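Local structure of Tol-Pal system protein TolB (Acinetobacter baumannii, 7MX5) at residues Leu3-Lys9 / Arg380-Pro386; Tyr29-Glu33 / Ser44-Asn48; Ser108-Gln112 / Asp158-Pro162. The protein serves as the periplasmic component of the Tol-Pal system, probably helping the outer membrane to invaginate during cell division and to keep its integrity. The contacts are given in a common frame with arbitrary orientation. Numbering follows the deposited sequence.

In the fold
In TolB the N-terminal domain meets the propeller both through an added strand and through side chains and water, as interactions 1 and 3 illustrate. Interaction 1 lays the N-terminal strand along the outer edge of a propeller blade; interaction 2 lies wholly within the N-terminal alpha/beta domain; interaction 3 bridges that domain and a propeller loop. The centre of interaction 3 is about 17 Å from each of the others, and it touches both: Leu385 CD1 and Leu5 CB lie 3.5 and 3.6 Å from Asp158 O, while Ile31 CD1 packs 3.5 Å from Arg111 NH1. Interactions 1 and 2 do not meet, their nearest atoms being about 9 Å apart.

Interaction 1: Leu3-Lys9 / Arg380-Pro386; sequences LHLEIAK and RFRMNLP
A beta-propeller blade can be widened by a strand from far away in sequence, and here the N terminus does so. Strands 6-9 and 382-386 are antiparallel and twisted, with axes 4.5 Å apart at an angle of 142°. Glu6 and Asn384 form a hydrogen-bonded pair (Glu6 N to Asn384 O and Asn384 N to Glu6 O, both 2.8 Å), and Ile7 faces Met383 in a non-hydrogen-bonded one. A classic beta bulge follows: Ala8, at phi/psi -100/-50, and Lys9 both face Arg382, whose O accepts from Ala8 N at 3.0 Å and weakly from Lys9 N at 3.3 Å; Arg382 N returns a bond to Lys9 O at 3.0 Å. At the other end His4 N reaches Pro386 O at 3.3 Å.

Side chains sort by face. On the apolar one, Ile7 (m, m) sets CD1 3.5 Å from Met383 CG and 3.9 Å from Phe381 CZ, the phenyl being t. Leu5, t with chi2 -81°, brings CD2 to 3.5 Å from Met383 CE and 3.6 Å from Leu385 CD1. The other face carries Glu6, Asn384, Lys9 and Arg382. Glu6 (chi1 m, chi2 t) is salt-bridged to Arg369, Asn384 (m) bonds Ser373 through OD1, and Lys9, t at chi1 and chi2, lays CB over a face of the Arg382 guanidinium.

Strand 6-9 is thus the outermost strand of the blade, next to 382-386, with 369-376, 359-366 and 352-353 following in that order, while Leu3 (m, t) packs on Tyr138 and Leu140 of strand 135-141 in the next blade.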
# COMPACT_ATOMS: atom_id res chain seq x y z
N LEU A 3 11.87 8.54 -2.24
CA LEU A 3 11.84 7.52 -1.20
C LEU A 3 12.75 6.37 -1.61
O LEU A 3 12.50 5.70 -2.62
CB LEU A 3 10.42 7.01 -0.96
CG LEU A 3 9.37 8.04 -0.56
CD1 LEU A 3 8.03 7.35 -0.31
CD2 LEU A 3 9.82 8.81 0.67
N HIS A 4 13.82 6.15 -0.84
CA HIS A 4 14.76 5.08 -1.11
C HIS A 4 14.40 3.85 -0.29
O HIS A 4 13.86 3.95 0.81
CB HIS A 4 16.19 5.53 -0.80
CG HIS A 4 16.61 6.74 -1.56
ND1 HIS A 4 16.24 8.02 -1.19
CD2 HIS A 4 17.36 6.88 -2.68
CE1 HIS A 4 16.75 8.89 -2.05
NE2 HIS A 4 17.43 8.22 -2.96
N LEU A 5 14.68 2.68 -0.85
CA LEU A 5 14.22 1.43 -0.28
C LEU A 5 15.25 0.87 0.70
O LEU A 5 16.44 0.79 0.38
CB LEU A 5 13.93 0.42 -1.40
CG LEU A 5 13.07 -0.79 -1.04
CD1 LEU A 5 13.86 -1.89 -0.35
CD2 LEU A 5 11.94 -0.32 -0.15
N GLU A 6 14.77 0.49 1.88
CA GLU A 6 15.56 -0.24 2.86
C GLU A 6 14.82 -1.50 3.27
O GLU A 6 13.59 -1.50 3.37
CB GLU A 6 15.85 0.60 4.12
CG GLU A 6 16.85 1.72 3.95
CD GLU A 6 16.93 2.60 5.19
OE1 GLU A 6 16.34 2.23 6.22
OE2 GLU A 6 17.59 3.66 5.13
N ILE A 7 15.56 -2.58 3.51
CA ILE A 7 15.05 -3.75 4.20
C ILE A 7 15.52 -3.66 5.65
O ILE A 7 16.73 -3.57 5.91
CB ILE A 7 15.51 -5.06 3.55
CG1 ILE A 7 15.13 -5.13 2.07
CG2 ILE A 7 14.91 -6.25 4.28
CD1 ILE A 7 13.73 -4.72 1.78
N ALA A 8 14.58 -3.67 6.59
CA ALA A 8 14.89 -3.52 8.00
C ALA A 8 14.91 -4.84 8.75
O ALA A 8 15.86 -5.13 9.47
CB ALA A 8 13.88 -2.56 8.66
N LYS A 9 13.87 -5.66 8.59
CA LYS A 9 13.76 -6.95 9.27
C LYS A 9 13.45 -8.01 8.22
O LYS A 9 12.32 -8.13 7.76
CB LYS A 9 12.69 -6.91 10.36
CG LYS A 9 12.56 -8.20 11.15
CD LYS A 9 11.18 -8.31 11.79
CE LYS A 9 11.27 -8.31 13.31
NZ LYS A 9 9.94 -8.53 13.94
N ARG A 380 6.94 -10.36 10.50
CA ARG A 380 8.33 -10.77 10.39
C ARG A 380 9.13 -9.96 9.38
O ARG A 380 10.36 -10.05 9.38
CB ARG A 380 8.44 -12.24 9.98
CG ARG A 380 7.75 -13.19 10.90
CD ARG A 380 6.70 -13.92 10.11
NE ARG A 380 7.26 -14.59 8.94
CZ ARG A 380 7.34 -15.91 8.81
NH1 ARG A 380 6.92 -16.73 9.76
NH2 ARG A 380 7.86 -16.41 7.69
N PHE A 381 8.47 -9.21 8.50
CA PHE A 381 9.15 -8.47 7.45
C PHE A 381 8.91 -6.98 7.66
O PHE A 381 7.75 -6.54 7.74
CB PHE A 381 8.66 -8.90 6.07
CG PHE A 381 9.38 -8.22 4.94
CD1 PHE A 381 10.64 -8.64 4.56
CD2 PHE A 381 8.81 -7.14 4.29
CE1 PHE A 381 11.31 -8.02 3.53
CE2 PHE A 381 9.47 -6.51 3.26
CZ PHE A 381 10.72 -6.95 2.88
N ARG A 382 9.99 -6.22 7.76
CA ARG A 382 9.91 -4.77 7.79
C ARG A 382 10.66 -4.19 6.60
O ARG A 382 11.76 -4.63 6.26
CB ARG A 382 10.46 -4.18 9.09
CG ARG A 382 9.58 -3.07 9.64
CD ARG A 382 10.17 -2.42 10.87
NE ARG A 382 9.96 -3.22 12.07
CZ ARG A 382 10.94 -3.68 12.83
NH1 ARG A 382 12.21 -3.43 12.56
NH2 ARG A 382 10.64 -4.42 13.89
N MET A 383 10.04 -3.19 5.97
CA MET A 383 10.57 -2.51 4.80
C MET A 383 10.44 -1.02 5.04
O MET A 383 9.36 -0.54 5.40
CB MET A 383 9.80 -2.93 3.54
CG MET A 383 10.65 -3.16 2.32
SD MET A 383 9.66 -3.74 0.92
CE MET A 383 9.05 -2.19 0.27
N ASN A 384 11.54 -0.29 4.86
CA ASN A 384 11.57 1.14 5.17
C ASN A 384 11.69 1.96 3.89
O ASN A 384 12.48 1.63 3.00
CB ASN A 384 12.73 1.47 6.11
CG ASN A 384 12.42 1.11 7.55
OD1 ASN A 384 11.26 1.14 7.97
ND2 ASN A 384 13.46 0.79 8.32
N LEU A 385 10.89 3.02 3.81
CA LEU A 385 10.91 3.97 2.71
C LEU A 385 11.21 5.36 3.26
O LEU A 385 10.32 6.22 3.34
CB LEU A 385 9.59 3.98 1.94
CG LEU A 385 9.27 2.88 0.92
CD1 LEU A 385 10.28 2.89 -0.22
CD2 LEU A 385 9.20 1.50 1.57
N PRO A 386 12.45 5.62 3.67
CA PRO A 386 12.79 6.94 4.21
C PRO A 386 12.91 8.00 3.12
O PRO A 386 13.18 7.71 1.96
CB PRO A 386 14.14 6.72 4.91
CG PRO A 386 14.40 5.24 4.86
CD PRO A 386 13.59 4.69 3.74

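Interaction 2: Tyr29-Glu33 / Ser44-Asn48; sequences YPIVE and SSSKN
In a beta-alpha-beta unit the helix packs on the sheet formed by its two parallel strands, and here a single glutamate mediates the meeting of helix 29-37 with strand 43-45. The first turn of helix 29-37 is closed by Glu33 N to Tyr29 O at 2.8 Å, which places Tyr29 and Glu33, one turn apart, on the side facing 44-48. Glu33 is extended, with chi1 and chi2 both t.

Strand residue Ser44 comes first, its CA 5.7 Å from that of Glu33. Its OG lies 3.7 Å from Glu33 CG but is bonded to Ile17 O, in the neighbouring strand. Its carbonyl O is joined to the carboxylate through a water that donates to Ser44 O at 2.8 Å and to Glu33 OE2 at 2.5 Å. Ser45, still extended, directs its CA-to-CB bond away, although its CA passes 3.3 Å from Glu33 OE2. At Ser46 the chain leaves the strand (phi/psi -138/-3), and the p rotamer delivers OG to Glu33 OE1 as a 2.6 Å hydrogen bond. The same OG lies at the edge of the Tyr29 ring, 3.6 Å from CE1. Last, Lys47 NZ comes only within 4.4 Å of Tyr29 OH.

Strand 43-45 runs parallel to strand 16-19, whose Ile19 is touched by Tyr29, Glu33, Ser44 and Ser46; elsewhere on helix 29-37, Val32 packs on Val117 and Ser118 of helix 110-126.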
# COMPACT_ATOMS: atom_id res chain seq x y z
N TYR A 29 17.06 -8.85 -14.20
CA TYR A 29 17.10 -9.82 -13.12
C TYR A 29 17.53 -9.25 -11.77
O TYR A 29 17.06 -9.77 -10.75
CB TYR A 29 17.98 -11.02 -13.54
CG TYR A 29 19.46 -10.90 -13.26
CD1 TYR A 29 19.99 -11.22 -12.01
CD2 TYR A 29 20.34 -10.49 -14.25
CE1 TYR A 29 21.35 -11.12 -11.76
CE2 TYR A 29 21.69 -10.39 -14.01
CZ TYR A 29 22.19 -10.70 -12.77
OH TYR A 29 23.54 -10.60 -12.53
N PRO A 30 18.40 -8.23 -11.67
CA PRO A 30 18.65 -7.65 -10.33
C PRO A 30 17.40 -7.06 -9.71
O PRO A 30 17.24 -7.13 -8.48
CB PRO A 30 19.72 -6.58 -10.59
CG PRO A 30 20.31 -6.91 -11.89
CD PRO A 30 19.29 -7.64 -12.69
N ILE A 31 16.51 -6.48 -10.52
CA ILE A 31 15.24 -5.98 -10.00
C ILE A 31 14.39 -7.14 -9.48
O ILE A 31 13.75 -7.04 -8.42
CB ILE A 31 14.51 -5.17 -11.08
CG1 ILE A 31 15.28 -3.89 -11.40
CG2 ILE A 31 13.09 -4.84 -10.63
CD1 ILE A 31 14.76 -3.16 -12.62
N VAL A 32 14.37 -8.25 -10.22
CA VAL A 32 13.60 -9.41 -9.78
C VAL A 32 14.19 -9.99 -8.50
O VAL A 32 13.46 -10.32 -7.55
CB VAL A 32 13.55 -10.47 -10.90
CG1 VAL A 32 12.86 -11.73 -10.41
CG2 VAL A 32 12.84 -9.91 -12.12
N GLU A 33 15.52 -10.12 -8.44
CA GLU A 33 16.17 -10.61 -7.23
C GLU A 33 15.92 -9.68 -6.05
O GLU A 33 15.80 -10.15 -4.91
CB GLU A 33 17.67 -10.77 -7.48
CG GLU A 33 18.47 -11.22 -6.27
CD GLU A 33 19.96 -11.24 -6.53
OE1 GLU A 33 20.36 -11.00 -7.69
OE2 GLU A 33 20.73 -11.49 -5.58
N SER A 44 16.39 -14.41 -2.06
CA SER A 44 16.88 -14.71 -3.40
C SER A 44 18.33 -14.28 -3.52
O SER A 44 18.79 -13.36 -2.83
CB SER A 44 16.03 -14.02 -4.47
OG SER A 44 16.54 -14.28 -5.77
N SER A 45 19.05 -14.95 -4.42
CA SER A 45 20.46 -14.65 -4.65
C SER A 45 20.83 -15.04 -6.07
O SER A 45 20.19 -15.90 -6.69
CB SER A 45 21.36 -15.37 -3.64
OG SER A 45 22.53 -14.62 -3.38
N SER A 46 21.88 -14.40 -6.59
CA SER A 46 22.33 -14.65 -7.95
C SER A 46 23.85 -14.75 -8.09
O SER A 46 24.32 -15.03 -9.19
CB SER A 46 21.82 -13.55 -8.89
OG SER A 46 22.43 -12.31 -8.59
N LYS A 47 24.61 -14.56 -7.02
CA LYS A 47 26.06 -14.46 -7.13
C LYS A 47 26.76 -15.78 -6.83
O LYS A 47 27.30 -16.42 -7.74
CB LYS A 47 26.59 -13.36 -6.21
CG LYS A 47 26.31 -11.95 -6.72
CD LYS A 47 26.96 -11.73 -8.08
CE LYS A 47 27.22 -10.25 -8.33
NZ LYS A 47 26.90 -9.88 -9.74
N ASN A 48 26.77 -16.19 -5.57
CA ASN A 48 27.46 -17.42 -5.15
C ASN A 48 26.60 -18.63 -5.52
O ASN A 48 26.05 -19.34 -4.68
CB ASN A 48 27.75 -17.38 -3.66
CG ASN A 48 28.92 -16.47 -3.32
OD1 ASN A 48 29.66 -16.04 -4.20
ND2 ASN A 48 29.09 -16.18 -2.03
O HOH W 1 20.50 -11.14 -3.09

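Interaction 3: Ser108-Gln112 / Asp158-Pro162; sequences SRIRQ and DGEQP
Unusually short, the salt bridge from Arg111 NH2 to Asp158 OD2 spans 2.5 Å, although the two backbones stay well apart: the nearest CA pair, Arg111 and Glu160, is separated by 8.6 Å. Long side chains and water fill the interval. Arg111, in the first turn of helix 110-126, adopts chi angles m, t, p and 70°; its guanidinium meets the carboxylate near its own plane while Glu160 CG lies over one face, and NE approaches Glu160 CB to 3.5 Å. A water accepts from Arg111 NE at 2.8 Å and donates to Asp158 OD1 at 2.7 Å.

That oxygen also makes an Asx turn, accepting from Glu160 N at 3.1 Å across Gly159 (86/-7). The turn shapes the loop between propeller strands 150-156 and 163-168, so the contact spans the interface between propeller and N-terminal domain, to which helix 110-126 belongs.

Gln161, in a left-handed conformation (54/63), points toward the helix start, and its OE1 accepts a weak 3.4 Å bond from Arg109 NH1.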
# COMPACT_ATOMS: atom_id res chain seq x y z
N SER A 108 11.85 1.46 -22.65
CA SER A 108 12.34 1.79 -21.32
C SER A 108 11.27 1.60 -20.25
O SER A 108 11.06 2.48 -19.40
CB SER A 108 12.86 3.23 -21.29
OG SER A 108 13.29 3.63 -22.58
N ARG A 109 10.59 0.46 -20.28
CA ARG A 109 9.65 0.10 -19.23
C ARG A 109 10.20 -1.11 -18.49
O ARG A 109 9.54 -2.16 -18.41
CB ARG A 109 8.26 -0.17 -19.80
CG ARG A 109 7.64 1.03 -20.50
CD ARG A 109 7.61 2.24 -19.57
NE ARG A 109 6.50 2.18 -18.63
CZ ARG A 109 6.62 2.32 -17.32
NH1 ARG A 109 7.80 2.52 -16.75
NH2 ARG A 109 5.53 2.25 -16.56
N ILE A 110 11.40 -0.98 -17.94
CA ILE A 110 12.15 -2.11 -17.42
C ILE A 110 11.80 -2.42 -15.97
O ILE A 110 11.70 -3.58 -15.58
CB ILE A 110 13.66 -1.84 -17.60
CG1 ILE A 110 14.50 -2.91 -16.90
CG2 ILE A 110 14.02 -0.44 -17.11
CD1 ILE A 110 14.64 -4.18 -17.69
N ARG A 111 11.58 -1.38 -15.15
CA ARG A 111 11.24 -1.62 -13.75
C ARG A 111 9.86 -2.26 -13.61
O ARG A 111 9.65 -3.09 -12.72
CB ARG A 111 11.31 -0.31 -12.96
CG ARG A 111 12.72 0.10 -12.58
CD ARG A 111 12.72 1.02 -11.36
NE ARG A 111 12.69 0.28 -10.10
CZ ARG A 111 13.70 -0.44 -9.62
NH1 ARG A 111 14.85 -0.54 -10.27
NH2 ARG A 111 13.55 -1.07 -8.46
N GLN A 112 8.92 -1.90 -14.49
CA GLN A 112 7.61 -2.53 -14.45
C GLN A 112 7.67 -3.98 -14.91
O GLN A 112 6.89 -4.81 -14.44
CB GLN A 112 6.62 -1.74 -15.31
CG GLN A 112 6.86 -1.86 -16.81
CD GLN A 112 5.61 -1.60 -17.64
OE1 GLN A 112 5.02 -0.52 -17.57
NE2 GLN A 112 5.21 -2.59 -18.42
N ASP A 158 8.43 0.15 -4.33
CA ASP A 158 9.78 0.29 -3.82
C ASP A 158 10.23 1.75 -3.76
O ASP A 158 11.39 2.02 -3.46
CB ASP A 158 10.77 -0.52 -4.67
CG ASP A 158 10.76 -0.12 -6.13
OD1 ASP A 158 9.94 0.74 -6.52
OD2 ASP A 158 11.59 -0.66 -6.90
N GLY A 159 9.32 2.69 -4.04
CA GLY A 159 9.64 4.10 -4.02
C GLY A 159 10.21 4.65 -5.31
O GLY A 159 10.37 5.87 -5.42
N GLU A 160 10.51 3.79 -6.28
CA GLU A 160 11.12 4.25 -7.52
C GLU A 160 10.06 4.83 -8.46
O GLU A 160 8.86 4.57 -8.33
CB GLU A 160 11.87 3.11 -8.21
CG GLU A 160 13.03 2.56 -7.40
CD GLU A 160 14.20 3.53 -7.30
OE1 GLU A 160 14.24 4.50 -8.09
OE2 GLU A 160 15.07 3.32 -6.44
N GLN A 161 10.54 5.61 -9.42
CA GLN A 161 9.69 6.28 -10.40
C GLN A 161 8.59 7.11 -9.74
O GLN A 161 7.40 6.83 -9.91
CB GLN A 161 9.09 5.27 -11.37
CG GLN A 161 10.06 4.19 -11.83
CD GLN A 161 9.89 3.84 -13.29
OE1 GLN A 161 9.02 3.05 -13.66
NE2 GLN A 161 10.73 4.42 -14.14
N PRO A 162 8.95 8.14 -8.97
CA PRO A 162 7.92 8.97 -8.34
C PRO A 162 7.27 9.92 -9.34
O PRO A 162 7.91 10.43 -10.26
CB PRO A 162 8.71 9.74 -7.28
CG PRO A 162 10.07 9.87 -7.86
CD PRO A 162 10.31 8.64 -8.71
O HOH W 2 10.03 0.20 -9.13
O HOH W 3 10.80 1.21 -16.00